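Local coordinates for pyrroline-5-carboxylate reductase catalytic N-terminal domain-containing protein (Sinorhizobium meliloti, PDB 4HUJ) that is of unknown function but probably binds a dinucleotide such as NAD(P) through a Rossmann-type domain and may act as an oxidoreductase, at residues 31-36 against 151-156; 84-89 against 108-113. One frame throughout, in Å; residues are numbered along the deposited sequence.

Contact 1 of 2, residues 31-36 against 151-156; sequences AGAIGS and LPAAVL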
ATOM      1  N   ALA A  31       8.665   5.020  -1.596  1.00 18.59           N
ATOM      2  CA  ALA A  31       9.613   5.932  -2.196  1.00 18.81           C
ATOM      3  C   ALA A  31       8.828   6.827  -3.142  1.00 18.79           C
ATOM      4  O   ALA A  31       7.669   6.532  -3.467  1.00 18.84           O
ATOM      5  CB  ALA A  31      10.692   5.157  -2.946  1.00 19.01           C
ATOM      6  N   GLY A  32       9.442   7.930  -3.561  1.00 18.55           N
ATOM      7  CA  GLY A  32       8.802   8.851  -4.499  1.00 17.99           C
ATOM      8  C   GLY A  32       7.519   9.474  -3.979  1.00 17.92           C
ATOM      9  O   GLY A  32       7.273   9.520  -2.760  1.00 17.72           O
ATOM     10  N   ALA A  33       6.702   9.962  -4.908  1.00 17.29           N
ATOM     11  CA  ALA A  33       5.482  10.688  -4.565  1.00 17.00           C
ATOM     12  C   ALA A  33       4.454   9.833  -3.818  1.00 16.93           C
ATOM     13  O   ALA A  33       3.727  10.344  -2.972  1.00 16.61           O
ATOM     14  CB  ALA A  33       4.867  11.317  -5.809  1.00 17.12           C
ATOM     15  N   ILE A  34       4.398   8.538  -4.126  1.00 16.75           N
ATOM     16  CA  ILE A  34       3.417   7.658  -3.482  1.00 17.25           C
ATOM     17  C   ILE A  34       3.740   7.400  -2.000  1.00 16.99           C
ATOM     18  O   ILE A  34       2.838   7.392  -1.155  1.00 17.39           O
ATOM     19  CB  ILE A  34       3.191   6.334  -4.281  1.00 17.04           C
ATOM     20  CG1 ILE A  34       1.875   5.661  -3.859  1.00 18.46           C
ATOM     21  CG2 ILE A  34       4.388   5.386  -4.183  1.00 18.19           C
ATOM     22  CD1 ILE A  34       0.651   6.308  -4.485  1.00 18.01           C
ATOM     23  N   GLY A  35       5.020   7.208  -1.696  1.00 17.08           N
ATOM     24  CA  GLY A  35       5.475   7.049  -0.313  1.00 16.88           C
ATOM     25  C   GLY A  35       5.147   8.283   0.508  1.00 16.88           C
ATOM     26  O   GLY A  35       4.673   8.178   1.638  1.00 16.71           O
ATOM     27  N   SER A  36       5.396   9.455  -0.073  1.00 17.03           N
ATOM     28  CA  SER A  36       5.077  10.729   0.565  1.00 17.10           C
ATOM     29  C   SER A  36       3.566  10.944   0.710  1.00 16.74           C
ATOM     30  O   SER A  36       3.107  11.466   1.731  1.00 16.63           O
ATOM     31  CB  SER A  36       5.719  11.887  -0.202  1.00 17.76           C
ATOM     32  OG  SER A  36       5.428  13.129   0.420  1.00 19.91           O
ATOM     33  N   LEU A 151      -4.805   5.048  -7.475  1.00 12.89           N
ATOM     34  CA  LEU A 151      -4.809   6.495  -7.611  1.00 13.87           C
ATOM     35  C   LEU A 151      -3.417   7.071  -7.832  1.00 14.35           C
ATOM     36  O   LEU A 151      -2.450   6.605  -7.228  1.00 14.40           O
ATOM     37  CB  LEU A 151      -5.460   7.140  -6.383  1.00 13.86           C
ATOM     38  CG  LEU A 151      -6.924   6.787  -6.107  1.00 14.52           C
ATOM     39  CD1 LEU A 151      -7.396   7.545  -4.886  1.00 15.24           C
ATOM     40  CD2 LEU A 151      -7.809   7.100  -7.317  1.00 15.38           C
ATOM     41  N   PRO A 152      -3.320   8.105  -8.689  1.00 15.08           N
ATOM     42  CA  PRO A 152      -2.100   8.884  -8.778  1.00 15.73           C
ATOM     43  C   PRO A 152      -1.757   9.464  -7.408  1.00 15.70           C
ATOM     44  O   PRO A 152      -2.660   9.804  -6.645  1.00 15.39           O
ATOM     45  CB  PRO A 152      -2.473  10.028  -9.734  1.00 15.87           C
ATOM     46  CG  PRO A 152      -3.671   9.567 -10.452  1.00 16.82           C
ATOM     47  CD  PRO A 152      -4.396   8.653  -9.536  1.00 14.86           C
ATOM     48  N   ALA A 153      -0.464   9.578  -7.119  1.00 15.83           N
ATOM     49  CA  ALA A 153       0.012  10.136  -5.860  1.00 16.31           C
ATOM     50  C   ALA A 153      -0.603  11.498  -5.534  1.00 16.34           C
ATOM     51  O   ALA A 153      -0.939  11.763  -4.381  1.00 16.23           O
ATOM     52  CB  ALA A 153       1.524  10.209  -5.859  1.00 16.49           C
ATOM     53  N   ALA A 154      -0.773  12.353  -6.545  1.00 16.33           N
ATOM     54  CA  ALA A 154      -1.321  13.695  -6.313  1.00 16.29           C
ATOM     55  C   ALA A 154      -2.768  13.640  -5.819  1.00 16.41           C
ATOM     56  O   ALA A 154      -3.203  14.504  -5.051  1.00 16.49           O
ATOM     57  CB  ALA A 154      -1.212  14.551  -7.570  1.00 17.00           C
ATOM     58  N   VAL A 155      -3.503  12.615  -6.256  1.00 15.78           N
ATOM     59  CA  VAL A 155      -4.876  12.400  -5.798  1.00 15.59           C
ATOM     60  C   VAL A 155      -4.861  11.787  -4.392  1.00 15.26           C
ATOM     61  O   VAL A 155      -5.573  12.259  -3.506  1.00 15.47           O
ATOM     62  CB  VAL A 155      -5.701  11.526  -6.783  1.00 15.31           C
ATOM     63  CG1 VAL A 155      -7.132  11.322  -6.274  1.00 16.19           C
ATOM     64  CG2 VAL A 155      -5.734  12.159  -8.170  1.00 16.00           C
ATOM     65  N   LEU A 156      -4.047  10.748  -4.196  1.00 14.78           N
ATOM     66  CA  LEU A 156      -3.930  10.080  -2.899  1.00 15.07           C
ATOM     67  C   LEU A 156      -3.492  11.044  -1.788  1.00 15.48           C
ATOM     68  O   LEU A 156      -3.966  10.943  -0.658  1.00 14.90           O
ATOM     69  CB  LEU A 156      -2.955   8.896  -2.978  1.00 15.21           C
ATOM     70  CG  LEU A 156      -2.938   7.938  -1.781  1.00 15.88           C
ATOM     71  CD1 LEU A 156      -4.179   7.060  -1.786  1.00 15.37           C
ATOM     72  CD2 LEU A 156      -1.689   7.085  -1.796  1.00 16.24           C
TER
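I34 and A33 meet A153 and L156 where the first turn of helix 32-44 comes up against the short helix 153-156. The first of these helices begins in a sequence that fits the Rossmann-type GxGxxG pattern, to which G32 and G35 belong; in dinucleotide-binding folds this turn lies against the cofactor's phosphates, and it probably does so here. The contact illustrates how a glycine-rich turn can be flanked by an element from much later in the chain.

Methyl-to-methyl packing does most of the work. A33 and A153 both send their CB across the gap, and the two carbons come to 3.5 Å of each other. The small size of the two residues lets the backbones approach closely, with the CA atoms of I34 and A153 only 4.8 Å apart. I34 reaches across less directly. Its CB is directed along the interface, but CG1 stands opposite the backbone N (chi1 -162°) and carries CD1 over to the second helix. There CD1 touches CD2 of L156 at 3.6 Å, the two side chains meeting at a slant, and it also lies 4.2 Å from A153 CB.

Polar groups play a lesser part. No hydrogen bond joins the two segments, and the backbone bonds lie within each turn: G35 N to A31 O in one, L156 N to P152 O in the other, P152 being the N-cap residue of its helix. L156 extends the apolar patch beyond the first turn, touching A37 and L38 farther along helix 32-44 and L169 of strand 166-173. At the margin of the patch, the carbonyl oxygen of L151 lies 4.2 Å from I34 CD1.

Contact 2 of 2, residues 84-89 against 108-113; sequences VVILAV and IVVDAS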
ATOM      1  N   VAL A  84       1.052  -4.736   9.333  1.00 14.89           N
ATOM      2  CA  VAL A  84       0.580  -4.415   7.990  1.00 14.16           C
ATOM      3  C   VAL A  84       1.703  -3.694   7.247  1.00 13.80           C
ATOM      4  O   VAL A  84       2.138  -2.607   7.657  1.00 13.64           O
ATOM      5  CB  VAL A  84      -0.699  -3.549   8.027  1.00 14.27           C
ATOM      6  CG1 VAL A  84      -1.152  -3.187   6.619  1.00 14.07           C
ATOM      7  CG2 VAL A  84      -1.822  -4.280   8.760  1.00 14.20           C
ATOM      8  N   VAL A  85       2.162  -4.312   6.165  1.00 13.41           N
ATOM      9  CA  VAL A  85       3.306  -3.811   5.407  1.00 13.54           C
ATOM     10  C   VAL A  85       2.818  -3.414   4.021  1.00 13.36           C
ATOM     11  O   VAL A  85       2.362  -4.260   3.255  1.00 13.64           O
ATOM     12  CB  VAL A  85       4.445  -4.860   5.323  1.00 13.66           C
ATOM     13  CG1 VAL A  85       5.594  -4.369   4.428  1.00 14.38           C
ATOM     14  CG2 VAL A  85       4.983  -5.188   6.718  1.00 14.53           C
ATOM     15  N   ILE A  86       2.918  -2.122   3.721  1.00 13.05           N
ATOM     16  CA  ILE A  86       2.405  -1.566   2.471  1.00 13.13           C
ATOM     17  C   ILE A  86       3.555  -1.409   1.495  1.00 13.11           C
ATOM     18  O   ILE A  86       4.467  -0.615   1.725  1.00 13.43           O
ATOM     19  CB  ILE A  86       1.713  -0.199   2.691  1.00 13.32           C
ATOM     20  CG1 ILE A  86       0.583  -0.333   3.721  1.00 13.36           C
ATOM     21  CG2 ILE A  86       1.167   0.337   1.359  1.00 14.22           C
ATOM     22  CD1 ILE A  86       0.019   0.996   4.203  1.00 14.67           C
ATOM     23  N   LEU A  87       3.505  -2.174   0.410  1.00 13.38           N
ATOM     24  CA  LEU A  87       4.562  -2.143  -0.596  1.00 13.48           C
ATOM     25  C   LEU A  87       4.245  -1.080  -1.637  1.00 14.13           C
ATOM     26  O   LEU A  87       3.513  -1.327  -2.603  1.00 13.84           O
ATOM     27  CB  LEU A  87       4.742  -3.520  -1.245  1.00 13.94           C
ATOM     28  CG  LEU A  87       5.208  -4.661  -0.332  1.00 13.86           C
ATOM     29  CD1 LEU A  87       5.164  -5.975  -1.091  1.00 15.28           C
ATOM     30  CD2 LEU A  87       6.615  -4.418   0.226  1.00 16.07           C
ATOM     31  N   ALA A  88       4.792   0.110  -1.402  1.00 14.30           N
ATOM     32  CA  ALA A  88       4.604   1.270  -2.258  1.00 14.95           C
ATOM     33  C   ALA A  88       5.942   1.613  -2.916  1.00 15.16           C
ATOM     34  O   ALA A  88       6.429   2.756  -2.862  1.00 15.25           O
ATOM     35  CB  ALA A  88       4.073   2.441  -1.446  1.00 15.11           C
ATOM     36  N   VAL A  89       6.541   0.583  -3.500  1.00 15.26           N
ATOM     37  CA  VAL A  89       7.800   0.694  -4.229  1.00 15.10           C
ATOM     38  C   VAL A  89       7.538   0.195  -5.643  1.00 14.48           C
ATOM     39  O   VAL A  89       6.484  -0.400  -5.894  1.00 14.32           O
ATOM     40  CB  VAL A  89       8.926  -0.154  -3.573  1.00 15.38           C
ATOM     41  CG1 VAL A  89       9.436   0.520  -2.289  1.00 16.31           C
ATOM     42  CG2 VAL A  89       8.464  -1.594  -3.320  1.00 16.65           C
ATOM     43  N   ILE A 108       0.091  -8.957   7.290  1.00 15.60           N
ATOM     44  CA  ILE A 108      -0.626  -8.576   6.080  1.00 14.60           C
ATOM     45  C   ILE A 108       0.333  -7.770   5.223  1.00 13.87           C
ATOM     46  O   ILE A 108       0.979  -6.842   5.713  1.00 13.65           O
ATOM     47  CB  ILE A 108      -1.880  -7.732   6.404  1.00 14.36           C
ATOM     48  CG1 ILE A 108      -2.932  -8.595   7.103  1.00 14.63           C
ATOM     49  CG2 ILE A 108      -2.471  -7.093   5.129  1.00 14.79           C
ATOM     50  CD1 ILE A 108      -4.061  -7.794   7.728  1.00 13.88           C
ATOM     51  N   VAL A 109       0.418  -8.137   3.945  1.00 13.24           N
ATOM     52  CA  VAL A 109       1.184  -7.376   2.968  1.00 12.73           C
ATOM     53  C   VAL A 109       0.196  -6.718   2.014  1.00 12.37           C
ATOM     54  O   VAL A 109      -0.664  -7.390   1.455  1.00 12.34           O
ATOM     55  CB  VAL A 109       2.186  -8.282   2.206  1.00 12.65           C
ATOM     56  CG1 VAL A 109       2.778  -7.567   0.987  1.00 13.60           C
ATOM     57  CG2 VAL A 109       3.294  -8.726   3.145  1.00 13.32           C
ATOM     58  N   VAL A 110       0.302  -5.401   1.868  1.00 11.74           N
ATOM     59  CA  VAL A 110      -0.546  -4.657   0.940  1.00 11.48           C
ATOM     60  C   VAL A 110       0.253  -4.361  -0.327  1.00 11.69           C
ATOM     61  O   VAL A 110       1.230  -3.619  -0.283  1.00 12.51           O
ATOM     62  CB  VAL A 110      -1.070  -3.356   1.579  1.00 11.71           C
ATOM     63  CG1 VAL A 110      -1.948  -2.579   0.593  1.00 10.71           C
ATOM     64  CG2 VAL A 110      -1.861  -3.677   2.841  1.00 11.36           C
ATOM     65  N   ASP A 111      -0.149  -4.964  -1.445  1.00 11.67           N
ATOM     66  CA  ASP A 111       0.505  -4.706  -2.732  1.00 11.22           C
ATOM     67  C   ASP A 111      -0.084  -3.448  -3.372  1.00 10.93           C
ATOM     68  O   ASP A 111      -1.205  -3.469  -3.879  1.00 11.27           O
ATOM     69  CB  ASP A 111       0.359  -5.921  -3.656  1.00 11.45           C
ATOM     70  CG  ASP A 111       1.030  -5.723  -5.011  1.00 12.19           C
ATOM     71  OD1 ASP A 111       1.844  -4.783  -5.172  1.00 12.41           O
ATOM     72  OD2 ASP A 111       0.750  -6.519  -5.926  1.00 12.58           O
ATOM     73  N   ALA A 112       0.674  -2.352  -3.331  1.00 10.65           N
ATOM     74  CA  ALA A 112       0.257  -1.091  -3.941  1.00 10.88           C
ATOM     75  C   ALA A 112       0.924  -0.843  -5.300  1.00 11.05           C
ATOM     76  O   ALA A 112       0.778   0.241  -5.872  1.00 11.79           O
ATOM     77  CB  ALA A 112       0.524   0.075  -2.991  1.00 11.11           C
ATOM     78  N   SER A 113       1.644  -1.844  -5.808  1.00 10.92           N
ATOM     79  CA  SER A 113       2.442  -1.687  -7.030  1.00 10.92           C
ATOM     80  C   SER A 113       1.639  -1.973  -8.295  1.00 10.69           C
ATOM     81  O   SER A 113       0.654  -2.711  -8.262  1.00 10.95           O
ATOM     82  CB  SER A 113       3.665  -2.613  -6.997  1.00 10.88           C
ATOM     83  OG  SER A 113       3.302  -3.962  -7.291  1.00 12.54           O
TER
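L87 and V109 meet at a slant on one face of the sheet, CD1 of L87 lying 3.5 Å from CG1 of V109. The leucine leans slightly back along its strand, and V109 CG1, set opposite its own backbone N (chi1 168°), leans forward to meet it; L87 also touches I94 and V98 of helix 94-98. On the reverse face, V84 and I108 run side by side and point the same way, as do I86 and V110, with I86 CG1 4.1 Å from V110 CB. A diagonal contact links these two pairs, V84 CG1 to V110 CG2 at 3.9 Å, and V182 of helix 176-188 packs on I108 and V110.

Strands 84-88 and 108-111 are parallel neighbours in a beta-alpha-beta unit, connected through helix 94-98, within a Rossmann-type fold. V85 N donates to I108 O, and V85 O accepts from V110 N at 2.7 Å; L87 N then donates to V110 O (2.8 Å). Past the strand end, A112 N reaches L87 O by a longer, more bent bond of 3.1 Å.

D111 folds its carboxylate onto the following turn: OD1 accepts S113 N from above the carboxylate plane, an Asx turn, and takes S113 OG on its syn lone pair at 2.7 Å. OD2 is hydrogen-bonded to T132 OG1.

In the fold
Contact 2 lies in the parallel part of the mixed sheet, its centre about 4 Å from the centre of the chain, whereas contact 1 is farther out, about 10 Å from it. Their own centres are about 13 Å apart, and along the chain the strand pair is nested inside the loop that contact 1 closes. They meet directly where I34 CG2 packs on A88 O at 3.6 Å, so one isoleucine faces both the late helix and the end of strand 84-88. Strand 26-30, which leads into the glycine-rich turn, is hydrogen-bonded to strand 84-88. Contact 1 includes that turn and the A88 side chain touches it, so both probably lie near a dinucleotide site, though no ligand is modelled there.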